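Long-range contact in phosphate-binding protein (Xanthomonas axonopodis pv. citri, PDB 5UB3), which probably acts as a periplasmic binding protein that senses a small ligand for a partner diguanylate cyclase, and binds chloride in the crystal: residues 108-118 with 130-141. Sequence-based numbering, arbitrary orientation.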
loop_
_atom_site.group_PDB
_atom_site.type_symbol
_atom_site.label_atom_id
_atom_site.label_comp_id
_atom_site.label_asym_id
_atom_site.label_seq_id
_atom_site.Cartn_x
_atom_site.Cartn_y
_atom_site.Cartn_z
ATOM N N LEU A 108 16.402 -11.061 11.109
ATOM C CA LEU A 108 15.212 -10.542 11.802
ATOM C C LEU A 108 15.197 -10.712 13.325
ATOM O O LEU A 108 14.782 -9.771 14.079
ATOM C CB LEU A 108 13.937 -11.172 11.204
ATOM C CG LEU A 108 12.677 -10.398 11.590
ATOM C CD1 LEU A 108 12.527 -9.073 10.844
ATOM C CD2 LEU A 108 11.522 -11.373 11.386
ATOM N N SER A 109 15.579 -11.905 13.790
ATOM C CA SER A 109 15.603 -12.212 15.242
ATOM C C SER A 109 16.438 -11.219 16.009
ATOM O O SER A 109 16.079 -10.803 17.099
ATOM C CB SER A 109 16.168 -13.631 15.478
ATOM O OG SER A 109 15.423 -14.634 14.730
ATOM N N GLN A 110 17.529 -10.772 15.413
ATOM C CA GLN A 110 18.394 -9.729 16.053
ATOM C C GLN A 110 17.835 -8.319 16.063
ATOM O O GLN A 110 18.515 -7.381 16.536
ATOM C CB GLN A 110 19.765 -9.729 15.396
ATOM C CG GLN A 110 20.494 -11.046 15.611
ATOM C CD GLN A 110 21.760 -11.157 14.773
ATOM O OE1 GLN A 110 22.181 -10.214 14.139
ATOM N NE2 GLN A 110 22.379 -12.330 14.797
ATOM N N LEU A 111 16.595 -8.138 15.587
ATOM C CA LEU A 111 15.880 -6.891 15.854
ATOM C C LEU A 111 15.609 -6.633 17.346
ATOM O O LEU A 111 15.409 -5.470 17.736
ATOM C CB LEU A 111 14.522 -6.838 15.160
ATOM C CG LEU A 111 14.464 -5.968 13.946
ATOM C CD1 LEU A 111 15.313 -6.618 12.843
ATOM C CD2 LEU A 111 13.006 -5.868 13.546
ATOM N N ARG A 112 15.603 -7.690 18.164
ATOM C CA ARG A 112 15.389 -7.551 19.613
ATOM C C ARG A 112 16.440 -6.674 20.233
ATOM O O ARG A 112 17.596 -6.716 19.861
ATOM C CB ARG A 112 15.203 -8.922 20.281
ATOM C CG ARG A 112 13.994 -9.619 19.608
ATOM C CD ARG A 112 13.232 -10.634 20.420
ATOM N NE ARG A 112 14.138 -11.694 20.793
ATOM C CZ ARG A 112 14.459 -12.067 22.037
ATOM N NH1 ARG A 112 13.915 -11.528 23.149
ATOM N NH2 ARG A 112 15.329 -13.055 22.162
ATOM N N GLY A 113 16.002 -5.740 21.053
ATOM C CA GLY A 113 16.854 -4.642 21.484
ATOM C C GLY A 113 17.041 -3.451 20.589
ATOM O O GLY A 113 17.687 -2.517 20.976
ATOM N N HIS A 114 16.478 -3.451 19.388
ATOM C CA HIS A 114 16.766 -2.445 18.390
ATOM C C HIS A 114 15.506 -1.772 17.899
ATOM O O HIS A 114 14.403 -2.191 18.234
ATOM C CB HIS A 114 17.514 -3.078 17.231
ATOM C CG HIS A 114 18.911 -3.442 17.596
ATOM N ND1 HIS A 114 19.285 -4.730 17.884
ATOM C CD2 HIS A 114 19.997 -2.674 17.827
ATOM C CE1 HIS A 114 20.554 -4.750 18.242
ATOM N NE2 HIS A 114 21.010 -3.510 18.209
ATOM N N THR A 115 15.676 -0.743 17.098
ATOM C CA THR A 115 14.577 0.066 16.667
ATOM C C THR A 115 14.349 -0.124 15.153
ATOM O O THR A 115 15.254 -0.352 14.372
ATOM C CB THR A 115 14.813 1.549 17.037
ATOM O OG1 THR A 115 15.992 1.980 16.395
ATOM C CG2 THR A 115 14.993 1.707 18.490
ATOM N N LEU A 116 13.098 -0.022 14.787
ATOM C CA LEU A 116 12.658 -0.203 13.424
ATOM C C LEU A 116 11.871 1.031 12.976
ATOM O O LEU A 116 10.964 1.413 13.644
ATOM C CB LEU A 116 11.736 -1.402 13.409
ATOM C CG LEU A 116 10.972 -1.725 12.140
ATOM C CD1 LEU A 116 11.873 -2.191 11.008
ATOM C CD2 LEU A 116 10.007 -2.838 12.472
ATOM N N ALA A 117 12.187 1.557 11.798
ATOM C CA ALA A 117 11.485 2.625 11.142
ATOM C C ALA A 117 10.388 2.066 10.271
ATOM O O ALA A 117 10.673 1.329 9.341
ATOM C CB ALA A 117 12.456 3.424 10.241
ATOM N N LEU A 118 9.162 2.452 10.561
ATOM C CA LEU A 118 8.009 2.119 9.752
ATOM C C LEU A 118 7.372 3.358 9.208
ATOM O O LEU A 118 7.714 4.477 9.578
ATOM C CB LEU A 118 7.036 1.386 10.627
ATOM C CG LEU A 118 7.642 0.088 11.168
ATOM C CD1 LEU A 118 6.602 -0.668 11.993
ATOM C CD2 LEU A 118 8.086 -0.786 10.030
ATOM N N PRO A 130 5.728 -5.751 7.553
ATOM C CA PRO A 130 6.772 -5.980 8.558
ATOM C C PRO A 130 6.233 -6.307 9.965
ATOM O O PRO A 130 6.836 -7.124 10.656
ATOM C CB PRO A 130 7.552 -4.671 8.585
ATOM C CG PRO A 130 6.700 -3.651 7.892
ATOM C CD PRO A 130 5.894 -4.460 6.873
ATOM N N MET A 131 5.152 -5.665 10.396
ATOM C CA MET A 131 4.625 -5.961 11.715
ATOM C C MET A 131 4.135 -7.407 11.763
ATOM O O MET A 131 4.315 -8.106 12.740
ATOM C CB MET A 131 3.452 -5.051 12.128
ATOM C CG MET A 131 3.843 -3.658 12.503
ATOM S SD MET A 131 4.971 -3.615 13.908
ATOM C CE MET A 131 3.871 -2.973 15.151
ATOM N N LEU A 132 3.496 -7.844 10.691
ATOM C CA LEU A 132 3.042 -9.223 10.624
ATOM C C LEU A 132 4.234 -10.141 10.786
ATOM O O LEU A 132 4.146 -11.113 11.510
ATOM C CB LEU A 132 2.337 -9.519 9.281
ATOM C CG LEU A 132 1.849 -10.917 9.104
ATOM C CD1 LEU A 132 0.905 -11.264 10.248
ATOM C CD2 LEU A 132 1.170 -11.002 7.745
ATOM N N GLU A 133 5.318 -9.823 10.087
ATOM C CA GLU A 133 6.499 -10.648 10.135
ATOM C C GLU A 133 7.023 -10.780 11.550
ATOM O O GLU A 133 7.457 -11.851 11.960
ATOM C CB GLU A 133 7.573 -10.151 9.199
ATOM C CG GLU A 133 8.563 -11.236 8.800
ATOM C CD GLU A 133 8.047 -12.192 7.718
ATOM O OE1 GLU A 133 6.819 -12.217 7.419
ATOM O OE2 GLU A 133 8.923 -12.896 7.196
ATOM N N LEU A 134 6.984 -9.699 12.294
ATOM C CA LEU A 134 7.497 -9.725 13.623
ATOM C C LEU A 134 6.585 -10.577 14.483
ATOM O O LEU A 134 7.059 -11.360 15.303
ATOM C CB LEU A 134 7.665 -8.308 14.181
ATOM C CG LEU A 134 8.724 -7.448 13.497
ATOM C CD1 LEU A 134 8.706 -6.096 14.194
ATOM C CD2 LEU A 134 10.094 -8.035 13.463
ATOM N N LEU A 135 5.285 -10.449 14.286
ATOM C CA LEU A 135 4.371 -11.269 15.034
ATOM C C LEU A 135 4.617 -12.767 14.837
ATOM O O LEU A 135 4.687 -13.525 15.818
ATOM C CB LEU A 135 2.919 -10.926 14.720
ATOM C CG LEU A 135 2.353 -9.665 15.316
ATOM C CD1 LEU A 135 1.030 -9.466 14.635
ATOM C CD2 LEU A 135 2.116 -9.671 16.826
ATOM N N ARG A 136 4.783 -13.163 13.593
ATOM C CA ARG A 136 4.999 -14.576 13.263
ATOM C C ARG A 136 6.239 -15.122 13.931
ATOM O O ARG A 136 6.254 -16.278 14.303
ATOM C CB ARG A 136 5.131 -14.786 11.741
ATOM C CG ARG A 136 3.807 -14.647 11.012
ATOM C CD ARG A 136 4.070 -14.286 9.573
ATOM N NE ARG A 136 2.878 -14.463 8.765
ATOM C CZ ARG A 136 2.848 -14.353 7.437
ATOM N NH1 ARG A 136 3.914 -14.014 6.744
ATOM N NH2 ARG A 136 1.725 -14.591 6.791
ATOM N N ASN A 137 7.256 -14.273 14.097
ATOM C CA ASN A 137 8.509 -14.669 14.714
ATOM C C ASN A 137 8.602 -14.390 16.210
ATOM O O ASN A 137 9.664 -14.565 16.802
ATOM C CB ASN A 137 9.646 -14.017 13.934
ATOM C CG ASN A 137 9.835 -14.675 12.570
ATOM O OD1 ASN A 137 10.541 -15.691 12.428
ATOM N ND2 ASN A 137 9.154 -14.133 11.577
ATOM N N GLY A 138 7.505 -13.963 16.821
ATOM C CA GLY A 138 7.456 -13.749 18.240
ATOM C C GLY A 138 8.308 -12.609 18.713
ATOM O O GLY A 138 8.719 -12.576 19.887
ATOM N N ILE A 139 8.574 -11.659 17.822
ATOM C CA ILE A 139 9.470 -10.554 18.109
ATOM C C ILE A 139 8.579 -9.386 18.562
ATOM O O ILE A 139 7.865 -8.739 17.743
ATOM C CB ILE A 139 10.294 -10.156 16.892
ATOM C CG1 ILE A 139 11.265 -11.275 16.547
ATOM C CG2 ILE A 139 11.011 -8.850 17.140
ATOM C CD1 ILE A 139 11.993 -11.069 15.253
ATOM N N ALA A 140 8.614 -9.094 19.854
ATOM C CA ALA A 140 7.835 -7.993 20.377
ATOM C C ALA A 140 8.354 -6.669 19.801
ATOM O O ALA A 140 9.562 -6.476 19.593
ATOM C CB ALA A 140 7.885 -7.992 21.892
ATOM N N CYS A 141 7.422 -5.787 19.497
ATOM C CA CYS A 141 7.791 -4.536 18.896
ATOM C C CYS A 141 6.865 -3.457 19.371
ATOM O O CYS A 141 5.788 -3.282 18.837
ATOM C CB CYS A 141 7.793 -4.679 17.379
ATOM S SG CYS A 141 8.696 -3.288 16.595
#
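Leu108, Ile139 and Leu134 form the tight, buried part of this contact, completed by Leu111 and Leu116. Leu134 CD2 lies 3.6 Å from Leu111 CD2, the side chains crossing at about a right angle, and 3.7 Å from Leu108 CD1. Its CD1 meets Leu116 CD2 tip to tip at 3.9 Å. Branched leucine suits this place because the fork lets CD2 meet Leu108 and Leu111 while CD1 meets Leu116. Ile139 sets CD1 against Ser109 CA and Leu108 O, 3.3 Å from the latter. Farther along strand 115-118, Leu118 divides likewise: CD2 slides past the ring of Pro130, while CD1 touches Met131 SD (3.9 Å), whose flexible thioether chain bends to meet it. Phe97 of strand 92-100 touches Leu108, Leu116 and Pro130.

The solvent side holds Ser109, Arg112 and Asn137, with Leu108 and Ile139 buried beside them. Leu108 turns its CG away from the backbone N (chi1 -164°), which brings CD2 to 3.6 Å from Asn137 ND2. That amide is held by a nearly straight bond from Asn137 ND2 to Glu133 O (2.9 Å, 176°), a carbonyl that Asn137 N reaches from its other face. Ile139 rests CG2 on the aliphatic CG of Arg112, whose NH1 hydrogen-bonds to Gly154 O. No hydrogen bond joins the segments; the contact between them rests on apolar side chains. Gly138, at positive phi, lets the chain reverse: Ile139 N bonds Leu134 O and Gly138 N bonds Leu135 O. This Schellman motif ends helix 124-136, which packs on strand 115-118 as in the alpha/beta lobes of periplasmic binding proteins.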